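Local coordinates for DUF1611 domain-containing protein (Anabaena variabilis, PDB 2OBN) that is of unknown function, but pairs a Rossmann-like domain with a P-loop domain and so may bind a nucleotide, at residues H174-L179 against V341-V346; K185-G190 against M220-N225; Y314-A319 against V334-A339. The protein carries 2 engineered substitutions. All blocks are in the same frame, centred on the assembly; numbering follows the deposited sequence.

Interaction 1. Residues H174-L179 against V341-V346; sequences HWAAKL and VLLDAV
L343 of helix 340-347 reaches across to A176 and A177 of helix 166-179 and makes all the contacts between these two segments. The work is done by one branch of the leucine. L343 CD2 sits 3.5 Å from A177 N and 3.6 Å from A177 CA, so it lies against the main chain itself. L343 CD2 is also 3.7 Å from A176 C. Both alanine methyls touch it too: A176 CB is 3.9 Å from L343 CD2, and A177 CB is 4.1 Å from it. On the second branch, L343 CD1 reaches A177 CB at 4.2 Å. L343 carries CG anti to its backbone N (chi1 178°), and this extends the isobutyl group outward to the facing helix. The small alanines let the leucine come close; the CA atoms of A177 and L343 are 7.0 Å apart. Beyond this first shell, R180 and W182 of the following loop also touch L343. R180, just after helix 166-179, forms a salt bridge with D344, a second link between the two regions. L342 and V346 pack on strands 256-262 and 301-307, and A177 rests on S184, the first residue of strand 184-187. Both helices belong to the P-loop domain. No hydrogen bond joins the two segments, so their direct contact is apolar, a leucine methyl lying against a helix backbone and two alanine methyls.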
# COMPACT_ATOMS: atom_id res chain seq x y z
N HIS B 174 14.68 12.11 -17.63
CA HIS B 174 16.02 11.84 -17.12
C HIS B 174 17.09 12.04 -18.21
O HIS B 174 18.17 12.62 -17.95
CB HIS B 174 16.10 10.42 -16.53
CG HIS B 174 17.50 9.89 -16.43
ND1 HIS B 174 18.45 10.42 -15.58
CD2 HIS B 174 18.11 8.86 -17.08
CE1 HIS B 174 19.58 9.76 -15.73
NE2 HIS B 174 19.40 8.81 -16.62
N TRP B 175 16.82 11.53 -19.41
CA TRP B 175 17.76 11.69 -20.51
C TRP B 175 17.91 13.16 -20.93
O TRP B 175 19.01 13.58 -21.28
CB TRP B 175 17.39 10.79 -21.69
CG TRP B 175 17.43 9.34 -21.33
CD1 TRP B 175 18.35 8.72 -20.53
CD2 TRP B 175 16.55 8.32 -21.79
NE1 TRP B 175 18.07 7.39 -20.44
CE2 TRP B 175 16.99 7.10 -21.21
CE3 TRP B 175 15.44 8.30 -22.64
CZ2 TRP B 175 16.35 5.89 -21.45
CZ3 TRP B 175 14.81 7.09 -22.88
CH2 TRP B 175 15.27 5.90 -22.28
N ALA B 176 16.82 13.93 -20.86
CA ALA B 176 16.86 15.37 -21.21
C ALA B 176 17.67 16.15 -20.19
O ALA B 176 18.45 17.02 -20.57
CB ALA B 176 15.46 15.95 -21.30
N ALA B 177 17.47 15.87 -18.90
CA ALA B 177 18.25 16.53 -17.85
C ALA B 177 19.75 16.21 -17.97
O ALA B 177 20.59 17.08 -17.73
CB ALA B 177 17.75 16.14 -16.49
N LYS B 178 20.06 14.97 -18.32
CA LYS B 178 21.46 14.53 -18.50
C LYS B 178 22.10 15.24 -19.69
O LYS B 178 23.28 15.67 -19.65
CB LYS B 178 21.54 13.01 -18.72
CG LYS B 178 22.97 12.49 -18.78
CD LYS B 178 23.09 10.99 -19.00
CE LYS B 178 24.58 10.62 -19.03
NZ LYS B 178 24.86 9.18 -19.32
N LEU B 179 21.34 15.35 -20.77
CA LEU B 179 21.81 15.97 -22.00
C LEU B 179 22.16 17.43 -21.76
O LEU B 179 23.12 17.96 -22.36
CB LEU B 179 20.75 15.85 -23.11
CG LEU B 179 21.15 16.33 -24.51
CD1 LEU B 179 22.27 15.51 -25.11
CD2 LEU B 179 19.95 16.26 -25.41
N VAL B 341 10.19 20.63 -23.12
CA VAL B 341 9.03 21.43 -22.70
C VAL B 341 8.64 21.14 -21.24
O VAL B 341 8.33 22.06 -20.50
CB VAL B 341 7.84 21.20 -23.68
CG1 VAL B 341 6.52 21.69 -23.11
CG2 VAL B 341 8.14 21.87 -25.03
N LEU B 342 8.68 19.87 -20.83
CA LEU B 342 8.34 19.51 -19.44
C LEU B 342 9.52 19.62 -18.47
O LEU B 342 9.33 19.86 -17.28
CB LEU B 342 7.68 18.14 -19.39
CG LEU B 342 6.42 17.98 -20.23
CD1 LEU B 342 5.85 16.57 -20.09
CD2 LEU B 342 5.35 19.03 -19.89
N LEU B 343 10.75 19.44 -18.97
CA LEU B 343 11.93 19.60 -18.13
C LEU B 343 12.03 21.06 -17.72
O LEU B 343 12.30 21.36 -16.56
CB LEU B 343 13.21 19.16 -18.82
CG LEU B 343 14.49 19.35 -17.98
CD1 LEU B 343 14.41 18.60 -16.64
CD2 LEU B 343 15.70 18.89 -18.77
N ASP B 344 11.80 21.98 -18.66
CA ASP B 344 11.78 23.41 -18.36
C ASP B 344 10.72 23.70 -17.29
O ASP B 344 10.98 24.47 -16.38
CB ASP B 344 11.49 24.23 -19.62
CG ASP B 344 12.62 24.19 -20.63
OD1 ASP B 344 13.73 23.81 -20.25
OD2 ASP B 344 12.41 24.57 -21.81
N ALA B 345 9.54 23.09 -17.41
CA ALA B 345 8.46 23.31 -16.44
C ALA B 345 8.87 22.84 -15.04
O ALA B 345 8.53 23.48 -14.04
CB ALA B 345 7.19 22.60 -16.89
N VAL B 346 9.58 21.72 -14.98
CA VAL B 346 10.12 21.21 -13.72
C VAL B 346 11.17 22.18 -13.15
O VAL B 346 11.14 22.53 -11.95
CB VAL B 346 10.84 19.84 -13.91
CG1 VAL B 346 11.72 19.48 -12.71
CG2 VAL B 346 9.83 18.74 -14.20

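Interaction 2. Residues K185-G190 against M220-N225; sequences KFLATG and MRYGKN
K185 lays its aliphatic chain over one face of the Y222 ring. The bond from CA to CB of K185 is directed toward 220-225, and CG carries the chain on. K185 CD is the first atom to meet the ring, 3.5 Å from Y222 CG. K185 CE comes closest, 3.3 Å from Y222 CD1, and makes a CH-pi contact 3.4 Å from the ring centroid. The chain bends at its last torsion (chi4 -40°), which keeps NZ above the ring. K185 NZ stands 4.6 Å from the Y222 centroid and 14° off the ring normal, a cation-pi contact over the face. The lysine thus offers the tyrosine both its methylenes and its charge. Strand 184-187 is an outermost strand of the parallel sheet in the P-loop domain, and helix 208-222 packs against it. Within the sheet, K185 and L187 bond through their backbones to the adjacent strand 228-231 and the residue after it, E232. L187 CB, two residues along, also points toward the helix. L187 CD2 lies 3.6 Å from Y222 CD2, obliquely to the ring. R221 CG lies over the ring face opposite K185, toward the rim. L187 also touches M218 and V219 of the same helix.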
# COMPACT_ATOMS: atom_id res chain seq x y z
N LYS B 185 19.38 11.22 -11.96
CA LYS B 185 19.22 9.81 -11.67
C LYS B 185 17.76 9.36 -11.80
O LYS B 185 16.85 10.02 -11.30
CB LYS B 185 19.68 9.44 -10.27
CG LYS B 185 20.10 7.96 -10.24
CD LYS B 185 20.16 7.34 -8.90
CE LYS B 185 20.93 6.01 -8.96
NZ LYS B 185 20.68 5.14 -10.15
N PHE B 186 17.57 8.22 -12.48
CA PHE B 186 16.27 7.59 -12.63
C PHE B 186 16.15 6.52 -11.54
O PHE B 186 17.10 5.78 -11.32
CB PHE B 186 16.14 6.97 -14.02
CG PHE B 186 14.96 6.04 -14.16
CD1 PHE B 186 13.69 6.53 -14.38
CD2 PHE B 186 15.13 4.65 -14.05
CE1 PHE B 186 12.60 5.67 -14.47
CE2 PHE B 186 14.05 3.80 -14.14
CZ PHE B 186 12.78 4.31 -14.35
N LEU B 187 15.00 6.46 -10.86
CA LEU B 187 14.75 5.48 -9.78
C LEU B 187 13.57 4.59 -10.12
O LEU B 187 12.47 5.07 -10.35
CB LEU B 187 14.49 6.20 -8.46
CG LEU B 187 15.68 6.98 -7.92
CD1 LEU B 187 15.28 7.71 -6.67
CD2 LEU B 187 16.85 6.06 -7.66
N ALA B 188 13.83 3.29 -10.17
CA ALA B 188 12.84 2.30 -10.57
C ALA B 188 11.97 1.91 -9.38
O ALA B 188 12.48 1.72 -8.29
CB ALA B 188 13.52 1.06 -11.15
N THR B 189 10.68 1.75 -9.65
CA THR B 189 9.68 1.43 -8.63
C THR B 189 8.75 0.23 -9.01
O THR B 189 7.76 -0.04 -8.30
CB THR B 189 8.82 2.65 -8.38
OG1 THR B 189 8.18 3.02 -9.61
CG2 THR B 189 9.67 3.82 -7.89
N GLY B 190 9.07 -0.47 -10.10
CA GLY B 190 8.31 -1.64 -10.54
C GLY B 190 9.28 -2.69 -11.06
O GLY B 190 10.47 -2.40 -11.25
N MSE B 220 16.55 8.44 -0.27
CA MSE B 220 17.62 8.93 0.62
C MSE B 220 19.00 8.39 0.22
O MSE B 220 20.01 9.01 0.52
CB MSE B 220 17.33 8.56 2.08
CG MSE B 220 16.10 9.20 2.67
SE MSE B 220 16.22 11.10 2.75
CE MSE B 220 17.54 11.29 4.13
N ARG B 221 19.02 7.25 -0.45
CA ARG B 221 20.26 6.60 -0.87
C ARG B 221 21.02 7.38 -1.95
O ARG B 221 22.24 7.39 -1.96
CB ARG B 221 19.97 5.15 -1.30
CG ARG B 221 21.15 4.34 -1.84
CD ARG B 221 21.07 2.85 -1.48
NE ARG B 221 19.72 2.29 -1.58
N TYR B 222 20.30 8.07 -2.83
CA TYR B 222 20.92 8.82 -3.94
C TYR B 222 20.74 10.33 -3.90
O TYR B 222 21.51 11.04 -4.51
CB TYR B 222 20.38 8.30 -5.28
CG TYR B 222 20.57 6.80 -5.44
CD1 TYR B 222 21.82 6.27 -5.77
CD2 TYR B 222 19.50 5.93 -5.25
CE1 TYR B 222 22.00 4.88 -5.90
CE2 TYR B 222 19.66 4.55 -5.38
CZ TYR B 222 20.91 4.03 -5.70
OH TYR B 222 21.05 2.67 -5.82
N GLY B 223 19.75 10.80 -3.15
CA GLY B 223 19.37 12.22 -3.10
C GLY B 223 20.40 13.30 -2.88
O GLY B 223 20.29 14.39 -3.43
N LYS B 224 21.40 13.00 -2.07
CA LYS B 224 22.47 13.95 -1.79
C LYS B 224 23.52 14.00 -2.92
O LYS B 224 24.34 14.91 -2.94
CB LYS B 224 23.13 13.61 -0.45
CG LYS B 224 22.16 13.67 0.74
CD LYS B 224 22.80 13.16 2.04
CE LYS B 224 21.75 13.08 3.15
NZ LYS B 224 22.29 12.49 4.40
N ASN B 225 23.47 13.05 -3.85
CA ASN B 225 24.45 12.97 -4.93
C ASN B 225 24.00 13.47 -6.30
O ASN B 225 24.78 13.46 -7.23
CB ASN B 225 24.98 11.54 -5.05
CG ASN B 225 25.82 11.14 -3.85
OD1 ASN B 225 26.64 11.91 -3.35
ND2 ASN B 225 25.62 9.91 -3.40

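Interaction 3. Residues Y314-A319 against V334-A339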
# COMPACT_ATOMS: atom_id res chain seq x y z
N TYR B 314 -0.63 15.22 -36.85
CA TYR B 314 -1.51 16.38 -36.89
C TYR B 314 -2.50 16.35 -35.73
O TYR B 314 -2.76 17.38 -35.09
CB TYR B 314 -2.26 16.42 -38.22
CG TYR B 314 -3.09 17.66 -38.47
CD1 TYR B 314 -4.40 17.75 -38.02
CD2 TYR B 314 -2.57 18.72 -39.22
CE1 TYR B 314 -5.17 18.87 -38.27
CE2 TYR B 314 -3.33 19.85 -39.48
CZ TYR B 314 -4.64 19.92 -39.00
OH TYR B 314 -5.42 21.04 -39.26
N ALA B 315 -3.06 15.17 -35.47
CA ALA B 315 -4.00 14.99 -34.38
C ALA B 315 -3.29 15.07 -33.03
O ALA B 315 -3.86 15.60 -32.06
CB ALA B 315 -4.72 13.64 -34.54
N ALA B 316 -2.07 14.55 -32.97
CA ALA B 316 -1.25 14.58 -31.75
C ALA B 316 -1.01 16.01 -31.32
O ALA B 316 -1.15 16.34 -30.15
CB ALA B 316 0.09 13.88 -31.96
N LYS B 317 -0.64 16.84 -32.29
CA LYS B 317 -0.40 18.26 -32.04
C LYS B 317 -1.68 18.97 -31.60
O LYS B 317 -1.64 19.77 -30.68
CB LYS B 317 0.27 18.92 -33.25
CG LYS B 317 1.72 18.48 -33.42
CD LYS B 317 2.36 19.09 -34.66
CE LYS B 317 3.82 18.66 -34.82
NZ LYS B 317 4.40 19.25 -36.08
N GLU B 318 -2.81 18.66 -32.24
CA GLU B 318 -4.10 19.23 -31.81
C GLU B 318 -4.43 18.81 -30.38
O GLU B 318 -4.85 19.62 -29.56
CB GLU B 318 -5.24 18.83 -32.73
CG GLU B 318 -5.28 19.60 -34.00
CD GLU B 318 -6.55 19.36 -34.82
OE1 GLU B 318 -7.20 18.30 -34.64
OE2 GLU B 318 -6.87 20.24 -35.64
N ALA B 319 -4.23 17.53 -30.08
CA ALA B 319 -4.52 17.03 -28.74
C ALA B 319 -3.67 17.77 -27.69
O ALA B 319 -4.16 18.15 -26.63
CB ALA B 319 -4.30 15.52 -28.68
N VAL B 334 6.34 13.50 -24.70
CA VAL B 334 7.81 13.52 -24.54
C VAL B 334 8.57 12.45 -25.33
O VAL B 334 9.75 12.63 -25.67
CB VAL B 334 8.23 13.47 -23.04
CG1 VAL B 334 7.53 14.58 -22.26
CG2 VAL B 334 7.94 12.12 -22.41
N VAL B 335 7.89 11.35 -25.60
CA VAL B 335 8.45 10.26 -26.38
C VAL B 335 8.49 10.70 -27.84
O VAL B 335 9.51 10.58 -28.52
CB VAL B 335 7.59 8.97 -26.23
CG1 VAL B 335 8.00 7.88 -27.22
CG2 VAL B 335 7.66 8.46 -24.79
N ARG B 336 7.37 11.26 -28.27
CA ARG B 336 7.19 11.66 -29.67
C ARG B 336 7.89 12.95 -30.09
O ARG B 336 8.45 13.01 -31.19
CB ARG B 336 5.70 11.79 -29.92
CG ARG B 336 5.30 11.95 -31.35
CD ARG B 336 3.83 11.63 -31.49
NE ARG B 336 3.46 11.38 -32.88
CZ ARG B 336 2.28 10.91 -33.27
NH1 ARG B 336 1.32 10.63 -32.39
NH2 ARG B 336 2.08 10.71 -34.57
N PHE B 337 7.85 13.97 -29.23
CA PHE B 337 8.40 15.27 -29.57
C PHE B 337 9.56 15.78 -28.70
O PHE B 337 10.08 16.86 -28.96
CB PHE B 337 7.29 16.32 -29.56
CG PHE B 337 6.13 15.98 -30.45
CD1 PHE B 337 6.26 16.02 -31.83
CD2 PHE B 337 4.89 15.64 -29.90
CE1 PHE B 337 5.18 15.72 -32.66
CE2 PHE B 337 3.80 15.34 -30.73
CZ PHE B 337 3.95 15.38 -32.11
N GLY B 338 9.97 15.01 -27.69
CA GLY B 338 11.04 15.42 -26.79
C GLY B 338 10.52 15.90 -25.44
O GLY B 338 9.40 16.36 -25.32
N ALA B 339 11.38 15.82 -24.43
CA ALA B 339 10.98 16.17 -23.07
C ALA B 339 11.30 17.59 -22.61
O ALA B 339 10.90 17.95 -21.49
CB ALA B 339 11.61 15.17 -22.10
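Two helices of the P-loop domain meet here: 313-327, and the short, weakly bonded helix 334-337 that follows edge strand 331-332. Two neighbouring residues of the short helix, R336 and F337, reach the longer one side by side. The methyl of A316 meets both. A316 CB lies over one face of the R336 guanidinium, 3.5 Å from R336 NH1. A316 CB also sits at the edge of the F337 ring, 4.1 Å from F337 CZ. K317 crosses the same ring end at a slant. K317 CG is 4.0 Å from F337 CZ, and K317 CE is 3.9 Å from F337 CE1. F337 has CG beside its backbone N (chi1 -55°), which brings the ring alongside the arginine chain. R336 CG stands 3.7 Å above the centre of one face of the F337 ring. Replacing F337 by an alanine would probably open a gap beside A316 and leave the methylenes of K317 and R336 without their aromatic partner. The guanidinium is held elsewhere, through NH1 to L311 O and T308 OG1. F337 also touches E313 and I320, so the ring lies along helix 313-327. On another side of the short helix, V334 and V335 pack on helix 166-179.

How the interactions relate
All three contacts lie in the P-loop domain. Helix 166-179 connects them. It follows strand 153-159, consistent with the helix after a P-loop, and interaction 1 uses its far end, facing helix 340-347. It leads on to strand 184-187 of interaction 2, where H174 ND1 packs 3.8 Å from K185 N. Interaction 3 adjoins interaction 1: L342 CD1 is 3.4 Å from V334 CG1, and A176 CB is 4.0 Å from A339 CB. The centres of interactions 2 and 3 each lie 16 Å from that of interaction 1. Interactions 2 and 3 do not touch; their nearest atoms are about 11 Å apart. Along the chain, both fall between the two segments of interaction 1.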